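Local coordinates for protein membrane-bound lysozyme inhibitor of C-type lysozyme (Pseudomonas aeruginosa, PDB 3F6Z) that specifically inhibits C-type lysozymes, as a lipoprotein of the bacterial outer membrane, at residues G64-A69 with I73-G78; D22-C25 with R29-T32. All coordinates share one frame; numbering follows the deposited sequence.

Interaction 1. Residues G64-A69 with I73-G78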
ATOM      1  N   GLY B  64       6.767  -6.922 -11.621  1.00 16.23           N
ATOM      2  CA  GLY B  64       6.084  -5.780 -12.194  1.00 15.18           C
ATOM      3  C   GLY B  64       6.396  -4.472 -11.498  1.00 14.89           C
ATOM      4  O   GLY B  64       7.258  -4.410 -10.625  1.00 16.96           O
ATOM      5  N   ALA B  65       5.704  -3.415 -11.904  1.00 13.95           N
ATOM      6  CA  ALA B  65       5.890  -2.098 -11.304  1.00 12.84           C
ATOM      7  C   ALA B  65       4.574  -1.759 -10.624  1.00 12.75           C
ATOM      8  O   ALA B  65       3.579  -1.449 -11.280  1.00 12.68           O
ATOM      9  CB  ALA B  65       6.225  -1.061 -12.375  1.00 10.21           C
ATOM     10  N   LYS B  66       4.574  -1.852  -9.302  1.00 13.15           N
ATOM     11  CA  LYS B  66       3.384  -1.574  -8.507  1.00 12.34           C
ATOM     12  C   LYS B  66       3.426  -0.148  -7.961  1.00 12.25           C
ATOM     13  O   LYS B  66       4.445   0.282  -7.411  1.00 11.13           O
ATOM     14  CB  LYS B  66       3.299  -2.581  -7.361  1.00 13.37           C
ATOM     15  CG  LYS B  66       2.038  -2.486  -6.508  1.00 14.59           C
ATOM     16  CD  LYS B  66       2.071  -3.547  -5.416  1.00 16.61           C
ATOM     17  CE  LYS B  66       0.921  -3.403  -4.439  1.00 17.33           C
ATOM     18  NZ  LYS B  66       1.115  -4.319  -3.286  1.00 20.61           N
ATOM     19  N   TYR B  67       2.312   0.570  -8.110  1.00 11.94           N
ATOM     20  CA  TYR B  67       2.194   1.955  -7.655  1.00 12.52           C
ATOM     21  C   TYR B  67       0.940   2.118  -6.791  1.00 13.90           C
ATOM     22  O   TYR B  67      -0.091   1.492  -7.057  1.00 11.97           O
ATOM     23  CB  TYR B  67       2.086   2.904  -8.860  1.00 13.51           C
ATOM     24  CG  TYR B  67       3.220   2.826  -9.869  1.00 14.89           C
ATOM     25  CD1 TYR B  67       4.302   3.709  -9.804  1.00 16.94           C
ATOM     26  CD2 TYR B  67       3.179   1.915 -10.927  1.00 14.25           C
ATOM     27  CE1 TYR B  67       5.315   3.691 -10.777  1.00 17.03           C
ATOM     28  CE2 TYR B  67       4.181   1.887 -11.903  1.00 14.53           C
ATOM     29  CZ  TYR B  67       5.245   2.781 -11.824  1.00 16.37           C
ATOM     30  OH  TYR B  67       6.225   2.783 -12.799  1.00 15.84           O
ATOM     31  N   ALA B  68       1.017   2.989  -5.784  1.00 14.02           N
ATOM     32  CA  ALA B  68      -0.108   3.201  -4.884  1.00 13.95           C
ATOM     33  C   ALA B  68      -0.512   4.662  -4.696  1.00 13.48           C
ATOM     34  O   ALA B  68       0.325   5.563  -4.716  1.00 16.42           O
ATOM     35  CB  ALA B  68       0.203   2.574  -3.524  1.00 13.10           C
ATOM     36  N   ALA B  69      -1.808   4.877  -4.504  1.00 12.89           N
ATOM     37  CA  ALA B  69      -2.371   6.205  -4.269  1.00 14.41           C
ATOM     38  C   ALA B  69      -3.846   6.066  -3.913  1.00 14.86           C
ATOM     39  O   ALA B  69      -4.563   5.267  -4.523  1.00 14.86           O
ATOM     40  CB  ALA B  69      -2.206   7.100  -5.512  1.00 10.95           C
ATOM     41  N   ILE B  73      -4.517   0.958  -6.695  1.00 17.38           N
ATOM     42  CA  ILE B  73      -3.229   0.328  -6.922  1.00 15.92           C
ATOM     43  C   ILE B  73      -3.137   0.230  -8.448  1.00 16.17           C
ATOM     44  O   ILE B  73      -4.052  -0.265  -9.106  1.00 16.66           O
ATOM     45  CB  ILE B  73      -3.138  -1.101  -6.321  1.00 17.25           C
ATOM     46  CG1 ILE B  73      -3.150  -1.046  -4.785  1.00 17.54           C
ATOM     47  CG2 ILE B  73      -1.862  -1.782  -6.804  1.00 16.38           C
ATOM     48  CD1 ILE B  73      -1.924  -0.372  -4.163  1.00 15.47           C
ATOM     49  N   TRP B  74      -2.055   0.754  -9.005  1.00 15.62           N
ATOM     50  CA  TRP B  74      -1.817   0.702 -10.441  1.00 15.29           C
ATOM     51  C   TRP B  74      -0.581  -0.184 -10.571  1.00 14.95           C
ATOM     52  O   TRP B  74       0.525   0.210 -10.196  1.00 15.45           O
ATOM     53  CB  TRP B  74      -1.550   2.107 -10.984  1.00 15.04           C
ATOM     54  CG  TRP B  74      -1.207   2.152 -12.455  1.00 16.48           C
ATOM     55  CD1 TRP B  74      -0.001   2.485 -13.006  1.00 14.96           C
ATOM     56  CD2 TRP B  74      -2.092   1.899 -13.553  1.00 14.32           C
ATOM     57  NE1 TRP B  74      -0.082   2.460 -14.377  1.00 14.58           N
ATOM     58  CE2 TRP B  74      -1.354   2.103 -14.740  1.00 16.63           C
ATOM     59  CE3 TRP B  74      -3.437   1.522 -13.649  1.00 14.26           C
ATOM     60  CZ2 TRP B  74      -1.919   1.943 -16.014  1.00 14.77           C
ATOM     61  CZ3 TRP B  74      -3.998   1.364 -14.917  1.00 15.82           C
ATOM     62  CH2 TRP B  74      -3.236   1.575 -16.081  1.00 15.19           C
ATOM     63  N   TRP B  75      -0.781  -1.391 -11.083  1.00 15.52           N
ATOM     64  CA  TRP B  75       0.303  -2.366 -11.210  1.00 14.69           C
ATOM     65  C   TRP B  75       0.564  -2.721 -12.674  1.00 15.47           C
ATOM     66  O   TRP B  75      -0.278  -3.318 -13.338  1.00 14.18           O
ATOM     67  CB  TRP B  75      -0.086  -3.619 -10.431  1.00 14.81           C
ATOM     68  CG  TRP B  75       1.045  -4.437  -9.903  1.00 14.92           C
ATOM     69  CD1 TRP B  75       2.321  -4.518 -10.402  1.00 12.87           C
ATOM     70  CD2 TRP B  75       0.977  -5.371  -8.820  1.00 13.50           C
ATOM     71  NE1 TRP B  75       3.043  -5.448  -9.693  1.00 13.87           N
ATOM     72  CE2 TRP B  75       2.243  -5.988  -8.718  1.00 13.68           C
ATOM     73  CE3 TRP B  75      -0.037  -5.751  -7.925  1.00 14.99           C
ATOM     74  CZ2 TRP B  75       2.527  -6.968  -7.757  1.00 14.10           C
ATOM     75  CZ3 TRP B  75       0.243  -6.724  -6.969  1.00 13.91           C
ATOM     76  CH2 TRP B  75       1.519  -7.321  -6.894  1.00 13.74           C
ATOM     77  N   THR B  76       1.744  -2.366 -13.168  1.00 16.43           N
ATOM     78  CA  THR B  76       2.087  -2.642 -14.553  1.00 17.50           C
ATOM     79  C   THR B  76       3.068  -3.797 -14.690  1.00 19.29           C
ATOM     80  O   THR B  76       3.897  -4.039 -13.815  1.00 19.74           O
ATOM     81  CB  THR B  76       2.700  -1.400 -15.223  1.00 17.00           C
ATOM     82  OG1 THR B  76       4.042  -1.208 -14.750  1.00 13.41           O
ATOM     83  CG2 THR B  76       1.866  -0.163 -14.884  1.00 17.02           C
ATOM     84  N   LYS B  77       2.955  -4.502 -15.808  1.00 20.24           N
ATOM     85  CA  LYS B  77       3.804  -5.640 -16.136  1.00 21.04           C
ATOM     86  C   LYS B  77       3.983  -5.540 -17.651  1.00 20.80           C
ATOM     87  O   LYS B  77       3.079  -5.871 -18.416  1.00 20.47           O
ATOM     88  CB  LYS B  77       3.085  -6.940 -15.752  1.00 21.21           C
ATOM     89  CG  LYS B  77       3.807  -8.227 -16.116  1.00 22.02           C
ATOM     90  CD  LYS B  77       5.075  -8.431 -15.312  1.00 22.68           C
ATOM     91  CE  LYS B  77       5.721  -9.762 -15.683  1.00 26.11           C
ATOM     92  NZ  LYS B  77       6.866 -10.119 -14.799  1.00 27.52           N
ATOM     93  N   GLY B  78       5.140  -5.060 -18.085  1.00 23.24           N
ATOM     94  CA  GLY B  78       5.365  -4.902 -19.508  1.00 25.72           C
ATOM     95  C   GLY B  78       4.364  -3.887 -20.031  1.00 27.54           C
ATOM     96  O   GLY B  78       4.132  -2.858 -19.389  1.00 27.67           O
TER

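Interaction 2. Residues D22-C25 with R29-T32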
ATOM      1  N   ASP B  22      -0.168   5.754 -23.516  1.00 27.70           N
ATOM      2  CA  ASP B  22      -1.611   5.694 -23.703  1.00 28.81           C
ATOM      3  C   ASP B  22      -2.090   4.272 -23.470  1.00 27.71           C
ATOM      4  O   ASP B  22      -1.440   3.319 -23.894  1.00 28.05           O
ATOM      5  CB  ASP B  22      -1.997   6.132 -25.119  1.00 31.71           C
ATOM      6  CG  ASP B  22      -1.323   7.425 -25.533  1.00 33.01           C
ATOM      7  OD1 ASP B  22      -1.364   8.402 -24.758  1.00 34.90           O
ATOM      8  OD2 ASP B  22      -0.751   7.461 -26.641  1.00 34.88           O
ATOM      9  N   TYR B  23      -3.224   4.137 -22.793  1.00 26.15           N
ATOM     10  CA  TYR B  23      -3.794   2.830 -22.490  1.00 27.68           C
ATOM     11  C   TYR B  23      -5.258   2.768 -22.880  1.00 29.98           C
ATOM     12  O   TYR B  23      -5.898   3.785 -23.159  1.00 30.80           O
ATOM     13  CB  TYR B  23      -3.736   2.528 -20.982  1.00 23.69           C
ATOM     14  CG  TYR B  23      -2.367   2.275 -20.398  1.00 23.13           C
ATOM     15  CD1 TYR B  23      -1.895   0.972 -20.205  1.00 20.66           C
ATOM     16  CD2 TYR B  23      -1.546   3.338 -20.021  1.00 20.87           C
ATOM     17  CE1 TYR B  23      -0.640   0.742 -19.649  1.00 20.19           C
ATOM     18  CE2 TYR B  23      -0.288   3.120 -19.470  1.00 21.03           C
ATOM     19  CZ  TYR B  23       0.162   1.825 -19.289  1.00 20.26           C
ATOM     20  OH  TYR B  23       1.427   1.628 -18.781  1.00 20.61           O
ATOM     21  N   LYS B  24      -5.779   1.549 -22.862  1.00 32.62           N
ATOM     22  CA  LYS B  24      -7.177   1.276 -23.138  1.00 34.52           C
ATOM     23  C   LYS B  24      -7.464   0.103 -22.227  1.00 34.85           C
ATOM     24  O   LYS B  24      -6.744  -0.897 -22.248  1.00 34.37           O
ATOM     25  CB  LYS B  24      -7.407   0.883 -24.598  1.00 36.82           C
ATOM     26  CG  LYS B  24      -8.863   0.513 -24.874  1.00 38.97           C
ATOM     27  CD  LYS B  24      -9.172   0.522 -26.350  1.00 41.48           C
ATOM     28  CE  LYS B  24     -10.642   0.243 -26.595  1.00 40.50           C
ATOM     29  NZ  LYS B  24     -10.988   0.412 -28.036  1.00 42.95           N
ATOM     30  N   CYS B  25      -8.499   0.235 -21.411  1.00 36.20           N
ATOM     31  CA  CYS B  25      -8.844  -0.817 -20.470  1.00 39.97           C
ATOM     32  C   CYS B  25     -10.070  -1.596 -20.905  1.00 40.30           C
ATOM     33  O   CYS B  25     -10.799  -1.185 -21.810  1.00 40.72           O
ATOM     34  CB  CYS B  25      -9.058  -0.214 -19.079  1.00 40.60           C
ATOM     35  SG  CYS B  25      -7.664   0.837 -18.537  1.00 47.36           S
ATOM     36  N   ARG B  29     -12.636   2.588 -21.094  1.00 38.70           N
ATOM     37  CA  ARG B  29     -11.813   3.744 -20.761  1.00 39.04           C
ATOM     38  C   ARG B  29     -10.525   3.813 -21.562  1.00 38.66           C
ATOM     39  O   ARG B  29      -9.918   2.789 -21.887  1.00 38.88           O
ATOM     40  CB  ARG B  29     -11.451   3.755 -19.275  1.00 39.40           C
ATOM     41  CG  ARG B  29     -12.586   4.072 -18.319  1.00 38.59           C
ATOM     42  CD  ARG B  29     -11.988   4.513 -16.999  1.00 40.16           C
ATOM     43  NE  ARG B  29     -11.179   5.718 -17.181  1.00 39.10           N
ATOM     44  CZ  ARG B  29     -10.167   6.081 -16.397  1.00 39.85           C
ATOM     45  NH1 ARG B  29      -9.819   5.330 -15.360  1.00 39.55           N
ATOM     46  NH2 ARG B  29      -9.502   7.201 -16.650  1.00 38.92           N
ATOM     47  N   LYS B  30     -10.119   5.038 -21.872  1.00 37.49           N
ATOM     48  CA  LYS B  30      -8.897   5.294 -22.611  1.00 36.70           C
ATOM     49  C   LYS B  30      -8.279   6.554 -22.013  1.00 35.85           C
ATOM     50  O   LYS B  30      -8.916   7.610 -21.964  1.00 34.47           O
ATOM     51  CB  LYS B  30      -9.202   5.507 -24.094  1.00 39.30           C
ATOM     52  CG  LYS B  30     -10.031   4.399 -24.713  1.00 41.78           C
ATOM     53  CD  LYS B  30      -9.967   4.425 -26.236  1.00 43.54           C
ATOM     54  CE  LYS B  30     -10.857   3.341 -26.828  1.00 43.81           C
ATOM     55  NZ  LYS B  30     -10.622   3.123 -28.286  1.00 46.02           N
ATOM     56  N   PHE B  31      -7.042   6.435 -21.547  1.00 33.33           N
ATOM     57  CA  PHE B  31      -6.352   7.560 -20.934  1.00 29.64           C
ATOM     58  C   PHE B  31      -4.859   7.470 -21.151  1.00 26.44           C
ATOM     59  O   PHE B  31      -4.368   6.535 -21.767  1.00 25.53           O
ATOM     60  CB  PHE B  31      -6.638   7.596 -19.437  1.00 29.11           C
ATOM     61  CG  PHE B  31      -6.476   6.267 -18.762  1.00 28.42           C
ATOM     62  CD1 PHE B  31      -7.533   5.364 -18.722  1.00 29.04           C
ATOM     63  CD2 PHE B  31      -5.260   5.901 -18.193  1.00 27.93           C
ATOM     64  CE1 PHE B  31      -7.382   4.104 -18.122  1.00 28.64           C
ATOM     65  CE2 PHE B  31      -5.101   4.648 -17.595  1.00 28.09           C
ATOM     66  CZ  PHE B  31      -6.168   3.748 -17.560  1.00 27.51           C
ATOM     67  N   THR B  32      -4.147   8.455 -20.626  1.00 26.64           N
ATOM     68  CA  THR B  32      -2.700   8.528 -20.748  1.00 25.55           C
ATOM     69  C   THR B  32      -2.076   8.681 -19.374  1.00 24.55           C
ATOM     70  O   THR B  32      -2.560   9.447 -18.547  1.00 22.51           O
ATOM     71  CB  THR B  32      -2.275   9.733 -21.609  1.00 26.76           C
ATOM     72  OG1 THR B  32      -2.870   9.622 -22.908  1.00 27.42           O
ATOM     73  CG2 THR B  32      -0.754   9.785 -21.745  1.00 26.05           C
TER

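Interaction 1. Residues G64-A69 with I73-G78
Ala-65 and Thr-76 form one hydrogen-bonded pair of this antiparallel ladder and Tyr-67 and Trp-74 the other, on strands whose axes approach to 4.6 Å and run at 167°. Ala-65 N reaches Thr-76 O at 2.7 Å, and the donor lies in the carbonyl plane. The non-hydrogen-bonded pair Lys-66 and Trp-75 lays an aliphatic chain on an indole. Lys-66 CB sits squarely over the five-membered ring of Trp-75, 3.6 Å from its centroid, in a CH-pi contact. With CG anti to the backbone N (chi1 -175°) and an extended chain beyond, the lysine runs obliquely across the indole toward its six-membered ring and brushes Ile-73 CG2. Gly-64 C meets the edge of the same indole, whose NE1 hydrogen-bonds Ser-63 O. On this face too, Ala-68 CB touches Ile-73 CD1 at 3.7 Å. The other face carries Tyr-67 and Trp-74, whose rings are oblique, their planes 39° apart; Trp-74 O lies at the tyrosine's edge. Thr-76 OG1 packs against Ala-65 CB and hydrogen-bonds a polar side chain of another protein. These residues build a beta hairpin of the antiparallel barrel, which brings Lys-77, probably a direct participant in blocking the lysozyme active site, to the end meeting that protein.

Interaction 2. Residues D22-C25 with R29-T32
Tyr-23 and Phe-31 form the central hydrogen-bonded pair of two antiparallel strands whose axes approach to 4.7 Å at 152°, flanked by the non-hydrogen-bonded pairs Asp-22 with Thr-32 and Lys-24 with Lys-30. The ladder is uneven: Tyr-23 N to Phe-31 O is short (2.8 Å) and nearly along the C=O axis, whereas the return bond from Phe-31 N to Tyr-23 O is weak. Cys-25 N, hydrogen-bonded to Arg-29 O at 3.0 Å, continues the pairing toward the turn. Phe-31 is the residue most covered by the partner segment. Its CG stands between the backbone N and the carbonyl carbon (chi1 47°), a torsion that swings the ring over to the partner strand. There Tyr-23 CB lies over one face of the ring, and Cys-25 SG approaches Phe-31 CE1 obliquely at 3.3 Å, a sulfur-aromatic contact. Arg-29 lays a face of its guanidinium against Phe-31 CD1, while NH2 is held by Pro-47 O. The reverse side of the ladder is polar. Thr-32 OG1 donates to Asp-22 OD1 at 2.7 Å on the anti side of the carboxylate, slightly out of its plane, from a side chain lying alongside the aspartate. Lys-24 and Lys-30 also run side by side as extended chains in an exposed position; the 2.7 Å between Lys-24 NZ and Lys-30 NZ is doubtful as modelled, since like charges should repel. The hairpin joins strands 16-25 and 30-38. On its other side strand 16-25 meets strand 96-100: Lys-24 pairs through its backbone with Lys-99, Tyr-23 packs on Cys-98 and Glu-100, and Cys-25 is tied to Cys-98 by the disulfide.

In the fold
Interactions 1 and 2, whose centres lie about 15 Å apart, belong to two hairpins of one barrel and meet through the indole of Trp-74. Trp-74 of interaction 1 is edge-to-face with Tyr-23 of interaction 2, its CZ2 lying 3.9 Å from Tyr-23 CZ, and its CH2 comes equally near to Phe-31 CE2. A second tie is indirect: Tyr-35 OH hydrogen-bonds both Trp-74 NE1 and Tyr-23 OH. The probable inhibitory site adjoins interaction 1: Lys-77, in its second segment, and Ser-63, just before its first, have side chains about 4 Å apart. The Lys-77 side chain forms salt bridges to acidic side chains of another protein's chain and lies about 9 Å from that of Tyr-23.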